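Local coordinates for protein 2,3-dehydroadipyl-CoA hydratase (Escherichia coli, PDB 4FZW) that catalyses the reversible hydration of 2,3-dehydroadipyl-CoA to 3-hydroxyadipyl-CoA in phenylacetate degradation, as a member of the enoyl-CoA hydratase/isomerase family, at residues 50-55 / 203-208; 95-100 / 195-200; 110-115 / 130-135. All coordinates share one frame; numbering follows the deposited sequence.

Interaction 1: residues 50-55 / 203-208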
loop_
_atom_site.group_PDB
_atom_site.type_symbol
_atom_site.label_atom_id
_atom_site.label_comp_id
_atom_site.label_asym_id
_atom_site.label_seq_id
_atom_site.Cartn_x
_atom_site.Cartn_y
_atom_site.Cartn_z
ATOM N N ILE B 50 33.795 4.873 -7.829
ATOM C CA ILE B 50 33.220 4.834 -6.483
ATOM C C ILE B 50 32.145 3.753 -6.321
ATOM O O ILE B 50 31.305 3.548 -7.211
ATOM C CB ILE B 50 32.623 6.184 -6.066
ATOM C CG1 ILE B 50 33.681 7.282 -6.161
ATOM C CG2 ILE B 50 32.025 6.071 -4.670
ATOM C CD1 ILE B 50 33.184 8.661 -5.817
ATOM N N SER B 51 32.184 3.074 -5.176
ATOM C CA SER B 51 31.272 1.969 -4.860
ATOM C C SER B 51 30.485 2.203 -3.561
ATOM O O SER B 51 29.333 1.792 -3.441
ATOM C CB SER B 51 32.036 0.651 -4.770
ATOM O OG SER B 51 32.581 0.303 -6.026
ATOM N N VAL B 52 31.111 2.877 -2.598
ATOM C CA VAL B 52 30.490 3.182 -1.304
ATOM C C VAL B 52 30.841 4.609 -0.865
ATOM O O VAL B 52 31.911 5.138 -1.204
ATOM C CB VAL B 52 30.973 2.211 -0.191
ATOM C CG1 VAL B 52 30.234 2.490 1.112
ATOM C CG2 VAL B 52 30.796 0.745 -0.619
ATOM N N CYS B 53 29.936 5.223 -0.108
ATOM C CA CYS B 53 30.241 6.467 0.578
ATOM C C CYS B 53 30.193 6.244 2.111
ATOM O O CYS B 53 29.539 5.307 2.600
ATOM C CB CYS B 53 29.300 7.585 0.119
ATOM S SG CYS B 53 29.609 9.246 0.783
ATOM N N VAL B 54 30.935 7.075 2.842
ATOM C CA VAL B 54 30.884 7.117 4.289
ATOM C C VAL B 54 30.653 8.586 4.611
ATOM O O VAL B 54 31.276 9.459 3.986
ATOM C CB VAL B 54 32.227 6.659 4.933
ATOM C CG1 VAL B 54 32.284 6.994 6.421
ATOM C CG2 VAL B 54 32.464 5.187 4.695
ATOM N N ILE B 55 29.780 8.866 5.578
ATOM C CA ILE B 55 29.486 10.246 5.984
ATOM C C ILE B 55 29.773 10.429 7.479
ATOM O O ILE B 55 29.255 9.700 8.315
ATOM C CB ILE B 55 28.006 10.633 5.667
ATOM C CG1 ILE B 55 27.789 10.784 4.157
ATOM C CG2 ILE B 55 27.605 11.921 6.366
ATOM C CD1 ILE B 55 26.413 11.428 3.778
ATOM N N LEU B 203 27.424 -3.255 -9.419
ATOM C CA LEU B 203 26.040 -3.399 -9.883
ATOM C C LEU B 203 25.214 -4.204 -8.886
ATOM O O LEU B 203 24.048 -3.872 -8.621
ATOM C CB LEU B 203 25.964 -4.016 -11.300
ATOM C CG LEU B 203 26.516 -3.189 -12.482
ATOM C CD1 LEU B 203 26.438 -3.924 -13.820
ATOM C CD2 LEU B 203 25.805 -1.868 -12.583
ATOM N N ALA B 204 25.823 -5.257 -8.337
ATOM C CA ALA B 204 25.197 -6.055 -7.289
ATOM C C ALA B 204 24.893 -5.177 -6.079
ATOM O O ALA B 204 23.800 -5.244 -5.510
ATOM C CB ALA B 204 26.089 -7.221 -6.899
ATOM N N LEU B 205 25.855 -4.349 -5.689
ATOM C CA LEU B 205 25.607 -3.419 -4.594
ATOM C C LEU B 205 24.397 -2.543 -4.938
ATOM O O LEU B 205 23.504 -2.347 -4.111
ATOM C CB LEU B 205 26.847 -2.578 -4.271
ATOM C CG LEU B 205 28.025 -3.294 -3.556
ATOM C CD1 LEU B 205 29.252 -2.410 -3.416
ATOM C CD2 LEU B 205 27.619 -3.815 -2.205
ATOM N N GLN B 206 24.365 -2.029 -6.165
ATOM C CA GLN B 206 23.272 -1.174 -6.593
ATOM C C GLN B 206 21.947 -1.920 -6.644
ATOM O O GLN B 206 20.933 -1.417 -6.148
ATOM C CB GLN B 206 23.614 -0.514 -7.919
ATOM C CG GLN B 206 24.751 0.483 -7.747
ATOM C CD GLN B 206 25.403 0.932 -9.044
ATOM O OE1 GLN B 206 25.508 0.178 -10.009
ATOM N NE2 GLN B 206 25.873 2.167 -9.053
ATOM N N ALA B 207 21.967 -3.123 -7.221
ATOM C CA ALA B 207 20.790 -3.998 -7.250
ATOM C C ALA B 207 20.247 -4.292 -5.844
ATOM O O ALA B 207 19.055 -4.119 -5.585
ATOM C CB ALA B 207 21.106 -5.310 -7.965
ATOM N N ALA B 208 21.114 -4.764 -4.956
ATOM C CA ALA B 208 20.695 -5.194 -3.632
ATOM C C ALA B 208 20.154 -4.018 -2.840
ATOM O O ALA B 208 19.159 -4.153 -2.116
ATOM C CB ALA B 208 21.859 -5.824 -2.895
#

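Interaction 2: residues 95-100 / 195-200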
loop_
_atom_site.group_PDB
_atom_site.type_symbol
_atom_site.label_atom_id
_atom_site.label_comp_id
_atom_site.label_asym_id
_atom_site.label_seq_id
_atom_site.Cartn_x
_atom_site.Cartn_y
_atom_site.Cartn_z
ATOM N N ASN B 95 22.247 6.118 -5.217
ATOM C CA ASN B 95 21.985 4.726 -5.571
ATOM C C ASN B 95 23.037 3.743 -5.035
ATOM O O ASN B 95 22.893 2.532 -5.191
ATOM C CB ASN B 95 21.852 4.604 -7.096
ATOM C CG ASN B 95 23.174 4.889 -7.831
ATOM O OD1 ASN B 95 24.068 5.548 -7.307
ATOM N ND2 ASN B 95 23.288 4.392 -9.048
ATOM N N LYS B 96 24.097 4.269 -4.417
ATOM C CA LYS B 96 25.156 3.425 -3.855
ATOM C C LYS B 96 25.105 3.335 -2.328
ATOM O O LYS B 96 24.526 4.196 -1.667
ATOM C CB LYS B 96 26.534 3.896 -4.319
ATOM C CG LYS B 96 26.728 3.811 -5.828
ATOM C CD LYS B 96 28.060 4.416 -6.252
ATOM C CE LYS B 96 28.083 4.629 -7.764
ATOM N NZ LYS B 96 29.417 5.085 -8.265
ATOM N N PRO B 97 25.692 2.267 -1.770
ATOM C CA PRO B 97 25.719 2.099 -0.307
ATOM C C PRO B 97 26.241 3.332 0.429
ATOM O O PRO B 97 27.240 3.937 0.042
ATOM C CB PRO B 97 26.655 0.914 -0.115
ATOM C CG PRO B 97 26.353 0.065 -1.345
ATOM C CD PRO B 97 26.167 1.062 -2.473
ATOM N N LEU B 98 25.541 3.703 1.491
ATOM C CA LEU B 98 25.829 4.932 2.202
ATOM C C LEU B 98 25.879 4.621 3.687
ATOM O O LEU B 98 24.876 4.225 4.298
ATOM C CB LEU B 98 24.755 5.983 1.894
ATOM C CG LEU B 98 24.917 7.422 2.380
ATOM C CD1 LEU B 98 26.200 8.058 1.887
ATOM C CD2 LEU B 98 23.712 8.234 1.940
ATOM N N ILE B 99 27.063 4.798 4.257
ATOM C CA ILE B 99 27.294 4.504 5.658
ATOM C C ILE B 99 27.514 5.800 6.456
ATOM O O ILE B 99 28.303 6.677 6.061
ATOM C CB ILE B 99 28.467 3.501 5.841
ATOM C CG1 ILE B 99 28.140 2.169 5.141
ATOM C CG2 ILE B 99 28.718 3.251 7.317
ATOM C CD1 ILE B 99 29.360 1.330 4.776
ATOM N N ALA B 100 26.783 5.932 7.557
ATOM C CA ALA B 100 26.958 7.059 8.453
ATOM C C ALA B 100 27.833 6.592 9.606
ATOM O O ALA B 100 27.463 5.660 10.315
ATOM C CB ALA B 100 25.620 7.532 8.976
ATOM N N SER B 195 34.951 -0.631 2.856
ATOM C CA SER B 195 35.976 -1.256 2.027
ATOM C C SER B 195 35.603 -2.685 1.720
ATOM O O SER B 195 35.840 -3.171 0.616
ATOM C CB SER B 195 37.340 -1.183 2.704
ATOM O OG SER B 195 37.775 0.158 2.692
ATOM N N LYS B 196 35.026 -3.350 2.713
ATOM C CA LYS B 196 34.501 -4.688 2.543
ATOM C C LYS B 196 33.315 -4.690 1.564
ATOM O O LYS B 196 33.209 -5.555 0.696
ATOM C CB LYS B 196 34.084 -5.248 3.905
ATOM C CG LYS B 196 33.163 -6.443 3.803
ATOM C CD LYS B 196 33.657 -7.595 4.647
ATOM C CE LYS B 196 33.576 -7.260 6.111
ATOM N NZ LYS B 196 34.005 -8.418 6.942
ATOM N N MET B 197 32.425 -3.716 1.689
ATOM C CA MET B 197 31.325 -3.645 0.732
ATOM C C MET B 197 31.861 -3.358 -0.679
ATOM O O MET B 197 31.606 -4.136 -1.596
ATOM C CB MET B 197 30.230 -2.675 1.191
ATOM C CG MET B 197 29.529 -3.156 2.465
ATOM S SD MET B 197 28.337 -1.950 3.029
ATOM C CE MET B 197 28.873 -0.575 2.024
ATOM N N ALA B 198 32.660 -2.298 -0.813
ATOM C CA ALA B 198 33.306 -1.897 -2.068
ATOM C C ALA B 198 34.101 -3.006 -2.771
ATOM O O ALA B 198 34.617 -2.826 -3.875
ATOM C CB ALA B 198 34.219 -0.706 -1.804
ATOM N N ARG B 199 34.210 -4.150 -2.125
ATOM C CA ARG B 199 34.991 -5.236 -2.672
ATOM C C ARG B 199 34.108 -6.084 -3.574
ATOM O O ARG B 199 34.587 -6.847 -4.415
ATOM C CB ARG B 199 35.606 -6.029 -1.518
ATOM C CG ARG B 199 36.005 -7.443 -1.825
ATOM C CD ARG B 199 37.165 -7.856 -0.928
ATOM N NE ARG B 199 36.921 -7.593 0.488
ATOM C CZ ARG B 199 37.644 -8.125 1.469
ATOM N NH1 ARG B 199 38.644 -8.942 1.175
ATOM N NH2 ARG B 199 37.371 -7.850 2.739
ATOM N N HIS B 200 32.806 -5.912 -3.400
ATOM C CA HIS B 200 31.808 -6.649 -4.176
ATOM C C HIS B 200 31.390 -5.897 -5.451
ATOM O O HIS B 200 31.711 -4.722 -5.640
ATOM C CB HIS B 200 30.593 -6.932 -3.297
ATOM C CG HIS B 200 30.948 -7.565 -1.982
ATOM N ND1 HIS B 200 31.922 -8.520 -1.866
ATOM C CD2 HIS B 200 30.454 -7.352 -0.744
ATOM C CE1 HIS B 200 32.012 -8.896 -0.599
ATOM N NE2 HIS B 200 31.135 -8.200 0.102
#

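Interaction 3: residues 110-115 / 130-135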
loop_
_atom_site.group_PDB
_atom_site.type_symbol
_atom_site.label_atom_id
_atom_site.label_comp_id
_atom_site.label_asym_id
_atom_site.label_seq_id
_atom_site.Cartn_x
_atom_site.Cartn_y
_atom_site.Cartn_z
ATOM N N GLY B 110 20.652 16.034 12.032
ATOM C CA GLY B 110 21.750 15.109 12.176
ATOM C C GLY B 110 21.274 13.671 12.362
ATOM O O GLY B 110 21.797 12.747 11.730
ATOM N N CYS B 111 20.294 13.464 13.236
ATOM C CA CYS B 111 19.745 12.135 13.385
ATOM C C CYS B 111 19.082 11.737 12.080
ATOM O O CYS B 111 19.308 10.630 11.592
ATOM C CB CYS B 111 18.741 12.078 14.522
ATOM S SG CYS B 111 18.082 10.429 14.804
ATOM N N GLU B 112 18.274 12.648 11.520
ATOM C CA GLU B 112 17.567 12.419 10.251
ATOM C C GLU B 112 18.502 12.050 9.125
ATOM O O GLU B 112 18.215 11.133 8.372
ATOM C CB GLU B 112 16.685 13.619 9.867
ATOM C CG GLU B 112 15.447 13.660 10.724
ATOM C CD GLU B 112 14.696 14.941 10.637
ATOM O OE1 GLU B 112 15.319 16.000 10.397
ATOM O OE2 GLU B 112 13.460 14.882 10.821
ATOM N N LEU B 113 19.630 12.751 9.034
ATOM C CA LEU B 113 20.680 12.391 8.082
ATOM C C LEU B 113 21.094 10.938 8.262
ATOM O O LEU B 113 21.051 10.159 7.322
ATOM C CB LEU B 113 21.887 13.318 8.225
ATOM C CG LEU B 113 23.076 13.088 7.281
ATOM C CD1 LEU B 113 22.607 13.184 5.794
ATOM C CD2 LEU B 113 24.244 14.054 7.556
ATOM N N ALA B 114 21.471 10.571 9.484
ATOM C CA ALA B 114 21.933 9.209 9.783
ATOM C C ALA B 114 20.882 8.121 9.466
ATOM O O ALA B 114 21.186 7.115 8.828
ATOM C CB ALA B 114 22.409 9.129 11.224
ATOM N N LEU B 115 19.650 8.351 9.899
ATOM C CA LEU B 115 18.525 7.518 9.509
ATOM C C LEU B 115 18.449 7.385 7.989
ATOM O O LEU B 115 18.093 6.327 7.469
ATOM C CB LEU B 115 17.217 8.108 10.042
ATOM C CG LEU B 115 17.016 8.078 11.559
ATOM C CD1 LEU B 115 15.990 9.107 12.021
ATOM C CD2 LEU B 115 16.632 6.676 12.014
ATOM N N LEU B 130 15.681 13.598 18.441
ATOM C CA LEU B 130 14.934 14.527 17.606
ATOM C C LEU B 130 14.256 15.590 18.484
ATOM O O LEU B 130 13.064 15.497 18.776
ATOM C CB LEU B 130 13.896 13.752 16.772
ATOM C CG LEU B 130 14.451 12.804 15.694
ATOM C CD1 LEU B 130 13.521 11.626 15.472
ATOM C CD2 LEU B 130 14.733 13.527 14.343
ATOM N N PRO B 131 15.016 16.618 18.901
ATOM C CA PRO B 131 14.456 17.605 19.833
ATOM C C PRO B 131 13.644 18.693 19.129
ATOM O O PRO B 131 13.491 19.776 19.691
ATOM C CB PRO B 131 15.700 18.232 20.448
ATOM C CG PRO B 131 16.673 18.219 19.351
ATOM C CD PRO B 131 16.392 16.974 18.513
ATOM N N GLU B 132 13.126 18.408 17.938
ATOM C CA GLU B 132 12.290 19.371 17.189
ATOM C C GLU B 132 11.055 19.784 17.973
ATOM O O GLU B 132 10.712 20.956 18.028
ATOM C CB GLU B 132 11.859 18.804 15.829
ATOM C CG GLU B 132 12.947 18.849 14.744
ATOM C CD GLU B 132 13.822 17.608 14.685
ATOM O OE1 GLU B 132 13.799 16.804 15.631
ATOM O OE2 GLU B 132 14.544 17.435 13.682
ATOM N N ILE B 133 10.402 18.808 18.594
ATOM C CA ILE B 133 9.209 19.063 19.389
ATOM C C ILE B 133 9.442 20.104 20.500
ATOM O O ILE B 133 8.521 20.812 20.876
ATOM C CB ILE B 133 8.648 17.748 19.993
ATOM C CG1 ILE B 133 7.194 17.915 20.454
ATOM C CG2 ILE B 133 9.509 17.262 21.146
ATOM C CD1 ILE B 133 6.155 17.965 19.346
ATOM N N THR B 134 10.665 20.221 21.010
ATOM C CA THR B 134 10.932 21.195 22.074
ATOM C C THR B 134 10.935 22.629 21.545
ATOM O O THR B 134 10.672 23.586 22.288
ATOM C CB THR B 134 12.266 20.925 22.868
ATOM O OG1 THR B 134 13.398 21.250 22.056
ATOM C CG2 THR B 134 12.361 19.474 23.327
ATOM N N LEU B 135 11.216 22.775 20.252
ATOM C CA LEU B 135 11.217 24.089 19.607
ATOM C C LEU B 135 9.804 24.506 19.195
ATOM O O LEU B 135 9.570 25.651 18.850
ATOM C CB LEU B 135 12.151 24.080 18.400
ATOM C CG LEU B 135 13.582 23.644 18.719
ATOM C CD1 LEU B 135 14.271 23.026 17.503
ATOM C CD2 LEU B 135 14.383 24.813 19.283
#

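Interaction 1: residues 50-55 / 203-208
Ser51 OG, a buried hydroxyl, is hydrogen-bonded to Arg14 NE, a partner outside the contact, while the rest of Ser51 meets Leu205. What reaches across from the helix is a single methyl, CD1 of Leu205. It lies 4.2 Å from Ser51 O and 4.4 Å from Ser51 CB, so the leucine rests on the backbone and first carbon of the serine rather than on its hydroxyl. The same methyl comes within 4.5 Å of Val52 CG2, a loose apolar touch at the start of strand 52-56. Leu205 points toward the strand, and its second torsion (chi2 174°) carries CD1 to the far end of an extended side chain. The joint is thin, 73 Å² in all, and Val52 leans in addition on Ala194 and Met197 of helix 186-197. Leu205 also packs on Ile133 of a second subunit, so the leucine touches both the lead-in to strand 52-56 and a neighbouring chain. A central sheet with helices from the C-terminal part of the chain set against it and against another subunit is characteristic of the crotonase fold, whose C-terminal helices take part in oligomer assembly.

Interaction 2: residues 95-100 / 195-200
Met197 drives its terminal methyl between Pro97 and Ile99, and this apolar wedge carries the whole contact. CE lies 3.4 Å from Pro97 CB and equally 3.4 Å from Ile99 CD1. The sulfur also takes part, SD standing 3.9 Å from Ile99 CD1. Ile99 and Met197 reach toward each other and meet tip to tip, whereas the proline is touched at its CB. On the strand side, CG1 of Ile99 stands anti to the carbonyl carbon (chi1 -61°), which sends CD1 out toward the helix. The side chain of Met197, from helix 186-197, runs straight as far as SD and is then bent at its final torsion, modelled nearly eclipsed (chi3 -14°) and uncertain at this resolution. Leu98, the residue between Pro97 and Ile99, points away from the helix.

Polar bonds run within the second segment or to residues outside the contact. From Met197 to His200 the chain makes a type I beta turn, closed by His200 N donating to Met197 O at 2.8 Å. The imidazole of His200 has Lys196 O over one face, 3.4 Å above the ring plane and shifted toward its rim. Pro97 and Ile99 are tied by backbone bonds to strand 52-56, and Leu98 N is held by Asp118 OD2.

A second subunit packs on the same region: His200 NE2 is hydrogen-bonded to Ser162 O of that subunit, and Leu161 of the same chain packs on both Pro97 and His200.

With only carbon and sulfur meeting across the interface, the contact has shape but no fixed bond direction. It joins this helix to the sheet by dispersion and burial from water, through one thioether.

Interaction 3: residues 110-115 / 130-135
Leu130 lays its CD2 methyl against Glu112 and Cys111 in what resembles the active site of the crotonase fold, where enoyl-CoA hydratases bring together two glutamates from successive segments; Glu112 and Glu132 probably correspond to this pair. CD2 touches Glu112 CG at 3.7 Å, the two side chains crossing at about a right angle, and reaches Cys111 CB more loosely at 4.3 Å. Leu130 also packs on Leu147 and Val160 of helix 146-162. Glu132 faces Glu112 from the opposite direction, its chain bent at the second torsion (chi2 90°). Glu132 OE2 and Glu112 OE1 stand 3.7 Å apart with the carboxylate planes turned 52° from each other. A glycerol, probably from the crystallisation liquor, is hydrogen-bonded to Glu132 OE2 and weakly to Glu112 OE1, and probably marks the pocket between the pair. Glu112 OE2 is held by the amides of Ala141 and Gly143. Replacing this glutamate by alanine is likely to leave both amides without their acceptor and Leu130 CD2 without the carbon it rests on. Farther on, Ile133 and Thr134 pack on His200 of a fourth subunit. Thr134 also binds back to Pro131 O, through its N at 3.2 Å and, in the carbonyl plane at a C=O...O angle of 149°, through OG1 at 2.8 Å.

In the fold
From the N terminus the chain first lays down 50-55, then 95-100, then 110-115, and their partners follow in reverse order: 130-135, 195-200, 203-208. The contacts are therefore nested without crossing. Interaction 3 closes a short loop of 14 residues, interaction 2 encloses it with 94, and interaction 1 surrounds both with 147. Interactions 1 and 2 lie with centres about 4 Å apart, setting the consecutive helices 186-197 and 202-214 against neighbouring strands, bonded where Ile55 N meets Ile99 O. Interaction 3 has its centre about 25 Å from that of interaction 2, across the chain's centre, yet helix 109-116 still packs on the sheet through Leu113 on Ile55 and Ala114 on Ala100.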